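Local coordinates for oxalate oxidase (Hordeum vulgare, PDB 1FI2) that oxidises oxalate with molecular oxygen to carbon dioxide and hydrogen peroxide, and also has superoxide dismutase activity, as a manganese-containing homohexamer built as a trimer of dimers, at the interface of chains A and B. Coordinates in Å, arbitrary orientation; residue numbers count along the deposited sequence, not the author numbering. Chains: chain A/B, Oxalate oxidase.

Contact 1: the interface of chains A and B. Residues chain A 42-43, 59, 74, 150; chain B 98, 126, 128.
B:Met98 pushes its thioether end between A:Leu42 and A:Val150. Its methyl CE lies 3.7 Å from A:Leu42 CB, the two side chains crossing at about a right angle. A:Val150 meets B:Met98 end-on, and both of its methyls touch CE, with CG1 at 3.7 Å. The extended start of the B:Met98 side chain (chi1 -179°), bent at chi3, brings CE between the two side chains. Beside it, A:Met74 and B:Thr128 reach toward each other tip to tip, A:Met74 SD standing 3.6 Å from the B:Thr128 methyl CG2. The bend at the end of A:Met74 (chi3 89°) turns its CE toward B:Met98 CB, 4.0 Å away. A:Leu59 closes the flank, pointing CD2 at the hydroxyl end of B:Thr128. At the rim, a water accepts from the backbone N of A:Leu42 (2.9 Å) and also binds the backbone O of B:Gly126 (2.8 Å), while A:Thr43 CG2 packs against the same glycine. The water thus links the two backbones at the edge of the apolar cluster. In the cupin jelly-roll, strands 95-101 and 128-131 of chain B meet strands 54-59, 73-79 and 147-153 of chain A and the loop at A:Leu42.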
loop_
_atom_site.group_PDB
_atom_site.type_symbol
_atom_site.label_atom_id
_atom_site.label_comp_id
_atom_site.label_asym_id
_atom_site.label_seq_id
_atom_site.Cartn_x
_atom_site.Cartn_y
_atom_site.Cartn_z
ATOM N N LEU A 42 -20.557 -19.965 9.360
ATOM C CA LEU A 42 -19.585 -21.017 9.623
ATOM C C LEU A 42 -19.931 -21.865 10.837
ATOM O O LEU A 42 -19.103 -22.657 11.302
ATOM C CB LEU A 42 -18.182 -20.414 9.796
ATOM C CG LEU A 42 -17.689 -19.512 8.664
ATOM C CD1 LEU A 42 -16.267 -19.034 8.932
ATOM C CD2 LEU A 42 -17.756 -20.210 7.313
ATOM N N THR A 43 -21.147 -21.741 11.365
ATOM C CA THR A 43 -21.562 -22.509 12.525
ATOM C C THR A 43 -21.676 -24.007 12.257
ATOM O O THR A 43 -21.448 -24.780 13.193
ATOM C CB THR A 43 -22.914 -22.052 13.111
ATOM O OG1 THR A 43 -23.930 -22.081 12.097
ATOM C CG2 THR A 43 -22.832 -20.658 13.701
ATOM N N LEU A 59 -16.440 -17.599 3.415
ATOM C CA LEU A 59 -16.934 -16.406 4.099
ATOM C C LEU A 59 -16.158 -15.183 3.616
ATOM O O LEU A 59 -15.612 -14.388 4.377
ATOM C CB LEU A 59 -16.910 -16.556 5.616
ATOM C CG LEU A 59 -17.907 -15.700 6.394
ATOM C CD1 LEU A 59 -19.342 -15.965 5.960
ATOM C CD2 LEU A 59 -17.774 -15.936 7.894
ATOM N N MET A 74 -12.797 -14.920 5.970
ATOM C CA MET A 74 -12.538 -16.222 6.561
ATOM C C MET A 74 -13.132 -17.349 5.717
ATOM O O MET A 74 -13.839 -17.139 4.738
ATOM C CB MET A 74 -13.194 -16.364 7.940
ATOM C CG MET A 74 -12.646 -15.516 9.064
ATOM S SD MET A 74 -13.721 -15.543 10.510
ATOM C CE MET A 74 -13.092 -16.953 11.389
ATOM N N VAL A 150 -10.707 -23.517 10.799
ATOM C CA VAL A 150 -11.222 -22.200 10.438
ATOM C C VAL A 150 -10.012 -21.306 10.161
ATOM O O VAL A 150 -9.100 -21.266 10.991
ATOM C CB VAL A 150 -12.100 -21.583 11.535
ATOM C CG1 VAL A 150 -12.524 -20.170 11.149
ATOM C CG2 VAL A 150 -13.341 -22.423 11.820
ATOM N N MET B 98 -13.882 -15.444 15.754
ATOM C CA MET B 98 -14.905 -16.471 15.885
ATOM C C MET B 98 -15.034 -16.865 17.358
ATOM O O MET B 98 -14.016 -17.086 18.011
ATOM C CB MET B 98 -14.611 -17.713 15.035
ATOM C CG MET B 98 -15.719 -18.754 15.167
ATOM S SD MET B 98 -15.393 -20.292 14.289
ATOM C CE MET B 98 -15.915 -19.852 12.637
ATOM N N GLY B 126 -19.222 -20.742 16.929
ATOM C CA GLY B 126 -19.177 -20.796 15.485
ATOM C C GLY B 126 -19.567 -19.510 14.772
ATOM O O GLY B 126 -19.432 -19.425 13.547
ATOM N N THR B 128 -19.264 -15.414 13.878
ATOM C CA THR B 128 -18.136 -14.506 13.688
ATOM C C THR B 128 -18.493 -13.028 13.738
ATOM O O THR B 128 -19.649 -12.629 13.622
ATOM C CB THR B 128 -17.473 -14.787 12.316
ATOM O OG1 THR B 128 -18.487 -14.713 11.305
ATOM C CG2 THR B 128 -16.822 -16.160 12.265
HETATM O O HOH W 1 -20.031 -17.828 11.307
#

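Contact 2: the interface of chains A and B. Residues chain A 72, 94, 96, 130, 154; chain B 70-72, 154.
A:Thr94 meets the B:Leu70 to B:Val72 loop with every atom of its side chain. Its CB faces the backbone O of B:Leu70 from beyond the oxygen, and its hydroxyl OG1 donates to that oxygen at 2.9 Å, in the carbonyl plane and on a lone pair. The methyl CG2 turns to B:Val72, touching CG2 of that valine at 3.7 Å as the two side chains cross obliquely. With OG1 beside the backbone N and CG2 anti to it (chi1 -65°), the polar and apolar branches face different partners. B:Val72 CG2 is enclosed further by A:Val130 CG2 and A:Ile96 CD1, the isoleucine sliding past the valine in the opposite direction. A:Val130 also meets B:Leu70 CD1. The backbone N of A:Thr94 is held from behind by the amide oxygen OD1 of A:Asn154 at 2.6 Å, which helps to fix the threonine backbone just before the manganese ligand A:Glu95. The same bond fixes the rotation of the A:Asn154 amide, whose ND2 then reaches chain B through two waters: one shared with A:Thr94 OG1 and B:Leu70 O, the other with the backbone O of B:Gly71 and B:Asn154. The two-fold relation shows in the reciprocal bridge, where B:Asn154 ND2 binds a third water at 3.1 Å (177° at the hydrogen), and that water lies 2.9 Å from the backbone O of A:Asn154.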
loop_
_atom_site.group_PDB
_atom_site.type_symbol
_atom_site.label_atom_id
_atom_site.label_comp_id
_atom_site.label_asym_id
_atom_site.label_seq_id
_atom_site.Cartn_x
_atom_site.Cartn_y
_atom_site.Cartn_z
ATOM N N VAL A 72 -10.173 -8.190 5.202
ATOM C CA VAL A 72 -10.156 -9.497 5.832
ATOM C C VAL A 72 -11.344 -10.354 5.382
ATOM O O VAL A 72 -12.315 -9.869 4.808
ATOM C CB VAL A 72 -10.220 -9.448 7.373
ATOM C CG1 VAL A 72 -8.946 -8.950 8.037
ATOM C CG2 VAL A 72 -11.405 -8.589 7.812
ATOM N N THR A 94 -2.347 -13.806 2.219
ATOM C CA THR A 94 -1.749 -14.711 3.189
ATOM C C THR A 94 -2.893 -15.357 3.973
ATOM O O THR A 94 -3.903 -14.704 4.230
ATOM C CB THR A 94 -0.837 -13.963 4.180
ATOM O OG1 THR A 94 0.298 -13.400 3.502
ATOM C CG2 THR A 94 -0.327 -14.879 5.288
ATOM N N ILE A 96 -4.024 -17.552 7.514
ATOM C CA ILE A 96 -3.639 -17.887 8.891
ATOM C C ILE A 96 -4.767 -18.714 9.491
ATOM O O ILE A 96 -5.922 -18.281 9.486
ATOM C CB ILE A 96 -3.262 -16.627 9.673
ATOM C CG1 ILE A 96 -2.653 -16.978 11.035
ATOM C CG2 ILE A 96 -4.436 -15.671 9.838
ATOM C CD1 ILE A 96 -1.948 -15.809 11.699
ATOM N N VAL A 130 0.516 -20.880 9.115
ATOM C CA VAL A 130 0.467 -19.673 8.282
ATOM C C VAL A 130 0.980 -19.986 6.884
ATOM O O VAL A 130 1.974 -20.688 6.692
ATOM C CB VAL A 130 1.185 -18.498 8.957
ATOM C CG1 VAL A 130 2.683 -18.709 9.044
ATOM C CG2 VAL A 130 0.865 -17.186 8.244
ATOM N N ASN A 154 -5.921 -12.128 4.606
ATOM C CA ASN A 154 -5.692 -10.682 4.628
ATOM C C ASN A 154 -6.176 -10.024 3.341
ATOM O O ASN A 154 -5.595 -9.086 2.818
ATOM C CB ASN A 154 -4.254 -10.364 4.949
ATOM C CG ASN A 154 -3.142 -10.657 3.996
ATOM O OD1 ASN A 154 -3.176 -11.620 3.252
ATOM N ND2 ASN A 154 -2.134 -9.782 4.062
ATOM N N LEU B 70 4.471 -11.190 6.755
ATOM C CA LEU B 70 3.353 -11.861 6.118
ATOM C C LEU B 70 2.011 -11.170 6.261
ATOM O O LEU B 70 1.029 -11.568 5.629
ATOM C CB LEU B 70 3.269 -13.313 6.613
ATOM C CG LEU B 70 4.525 -14.169 6.400
ATOM C CD1 LEU B 70 4.247 -15.599 6.843
ATOM C CD2 LEU B 70 4.997 -14.134 4.953
ATOM N N GLY B 71 1.953 -10.111 7.058
ATOM C CA GLY B 71 0.787 -9.292 7.237
ATOM C C GLY B 71 -0.319 -9.867 8.081
ATOM O O GLY B 71 -1.447 -9.419 7.903
ATOM N N VAL B 72 -0.115 -10.850 8.939
ATOM C CA VAL B 72 -1.167 -11.458 9.731
ATOM C C VAL B 72 -0.662 -11.865 11.119
ATOM O O VAL B 72 0.536 -11.931 11.382
ATOM C CB VAL B 72 -1.765 -12.733 9.100
ATOM C CG1 VAL B 72 -2.633 -12.480 7.877
ATOM C CG2 VAL B 72 -0.643 -13.709 8.748
ATOM N N ASN B 154 -5.069 -8.212 10.499
ATOM C CA ASN B 154 -4.388 -7.972 9.226
ATOM C C ASN B 154 -3.111 -7.164 9.423
ATOM O O ASN B 154 -2.731 -6.322 8.624
ATOM C CB ASN B 154 -5.323 -7.361 8.214
ATOM C CG ASN B 154 -5.840 -5.966 8.349
ATOM O OD1 ASN B 154 -6.058 -5.468 9.439
ATOM N ND2 ASN B 154 -6.045 -5.355 7.179
HETATM O O HOH W 2 0.519 -10.523 2.640
HETATM O O HOH W 3 -5.348 -6.757 4.560
HETATM O O HOH W 4 -2.292 -7.383 5.941
#

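Contact 3: the interface of chains A and B. Residues chain A 110-111, 114, 119, 135; chain B 8-9.
The chain B backbone, helix-like at B:Asp8 and extended at B:Phe9, lays both against A:Ser111, A:Ser114 and A:Tyr119, with A:Ser111 nearly extended. The carboxylate oxygen OD1 of B:Asp8 is gripped by three donors. The backbone N of A:Ser111 comes from above the carboxylate plane at 2.9 Å (159° at the hydrogen). The A:Ser111 hydroxyl OG meets OD1 on the syn side, nearer that plane, at 2.7 Å, whereas A:Ser114 OG arrives on the anti side, well out of it, at 2.7 Å. These hydrogen bonds would probably favour the charged carboxylate. A:Ser111 places OG between its backbone N and carbonyl carbon (chi1 71°), which lets backbone and side chain close on the same oxygen. A water bridges A:Ser111 OG to the other carboxylate oxygen, OD2, and A:Leu135 CD2 lies 3.8 Å from OD2. B:Phe9 carries the apolar half of the patch. B:Asp8 CB lies over one face of its ring, toward the rim; on the opposite side, the edge of A:Tyr119 at CE1 approaches B:Phe9 CZ at 3.7 Å, the planes inclined at 77°. A:Leu135 CD1 packs at the rim near CE2, and A:Gly110 CA near CZ. The N-terminal segment of chain B, tied by the B:Cys10-B:Cys26 disulfide, packs on the chain A jelly-roll at the loop and 3-10 helix 112-114 that follow strand 103-109, beside strand 118-124.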
loop_
_atom_site.group_PDB
_atom_site.type_symbol
_atom_site.label_atom_id
_atom_site.label_comp_id
_atom_site.label_asym_id
_atom_site.label_seq_id
_atom_site.Cartn_x
_atom_site.Cartn_y
_atom_site.Cartn_z
ATOM N N GLY A 110 7.703 -23.803 -0.634
ATOM C CA GLY A 110 8.443 -22.596 -1.010
ATOM C C GLY A 110 8.523 -22.479 -2.530
ATOM O O GLY A 110 8.326 -23.461 -3.247
ATOM N N SER A 111 8.805 -21.277 -3.021
ATOM C CA SER A 111 8.949 -21.028 -4.452
ATOM C C SER A 111 10.296 -21.546 -4.948
ATOM O O SER A 111 11.053 -22.140 -4.173
ATOM C CB SER A 111 8.835 -19.526 -4.751
ATOM O OG SER A 111 9.995 -18.859 -4.275
ATOM N N SER A 114 13.474 -20.694 -3.015
ATOM C CA SER A 114 13.493 -21.325 -1.708
ATOM C C SER A 114 13.748 -22.821 -1.884
ATOM O O SER A 114 13.481 -23.661 -1.025
ATOM C CB SER A 114 12.167 -21.106 -0.974
ATOM O OG SER A 114 12.064 -19.774 -0.507
ATOM N N TYR A 119 7.457 -27.820 3.581
ATOM C CA TYR A 119 7.328 -27.784 5.029
ATOM C C TYR A 119 6.010 -28.485 5.372
ATOM O O TYR A 119 4.975 -28.036 4.867
ATOM C CB TYR A 119 7.257 -26.356 5.553
ATOM C CG TYR A 119 8.486 -25.515 5.321
ATOM C CD1 TYR A 119 8.635 -24.741 4.180
ATOM C CD2 TYR A 119 9.501 -25.498 6.270
ATOM C CE1 TYR A 119 9.768 -23.969 3.977
ATOM C CE2 TYR A 119 10.618 -24.713 6.077
ATOM C CZ TYR A 119 10.761 -23.967 4.930
ATOM O OH TYR A 119 11.895 -23.207 4.757
ATOM N N LEU A 135 1.722 -18.943 -2.278
ATOM C CA LEU A 135 2.466 -20.198 -2.314
ATOM C C LEU A 135 1.530 -21.399 -2.358
ATOM O O LEU A 135 0.433 -21.351 -1.803
ATOM C CB LEU A 135 3.397 -20.302 -1.104
ATOM C CG LEU A 135 4.469 -19.216 -0.977
ATOM C CD1 LEU A 135 5.343 -19.453 0.247
ATOM C CD2 LEU A 135 5.342 -19.152 -2.225
ATOM N N ASP B 8 9.695 -15.147 0.052
ATOM C CA ASP B 8 8.797 -16.134 0.643
ATOM C C ASP B 8 8.701 -16.007 2.157
ATOM O O ASP B 8 7.601 -16.071 2.726
ATOM C CB ASP B 8 9.230 -17.554 0.272
ATOM C CG ASP B 8 9.145 -17.907 -1.195
ATOM O OD1 ASP B 8 9.700 -18.973 -1.558
ATOM O OD2 ASP B 8 8.544 -17.181 -2.012
ATOM N N PHE B 9 9.840 -16.114 2.848
ATOM C CA PHE B 9 9.876 -16.178 4.305
ATOM C C PHE B 9 10.910 -15.228 4.906
ATOM O O PHE B 9 11.922 -14.931 4.272
ATOM C CB PHE B 9 10.211 -17.605 4.773
ATOM C CG PHE B 9 9.591 -18.753 4.035
ATOM C CD1 PHE B 9 10.345 -19.531 3.170
ATOM C CD2 PHE B 9 8.238 -19.036 4.159
ATOM C CE1 PHE B 9 9.774 -20.580 2.473
ATOM C CE2 PHE B 9 7.655 -20.080 3.463
ATOM C CZ PHE B 9 8.427 -20.853 2.621
HETATM O O HOH W 5 10.628 -16.145 -4.176
#

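The three contacts follow one two-fold interface: the C-alpha centres of contacts 1 and 2 lie about 16 Å apart, those of contacts 2 and 3 about 15 Å, and those of contacts 1 and 3 about 28 Å. Strands 95-101 and 128-131 serve both contacts 1 and 2, from chain B in the first and chain A in the second, so the same two strands face the partner in either role. Contact 3 adds the N-terminal arm on the side away from contact 1. Each contact recurs with the chains exchanged, joining the jelly-rolls into what is probably the dimer of which three make up the hexamer.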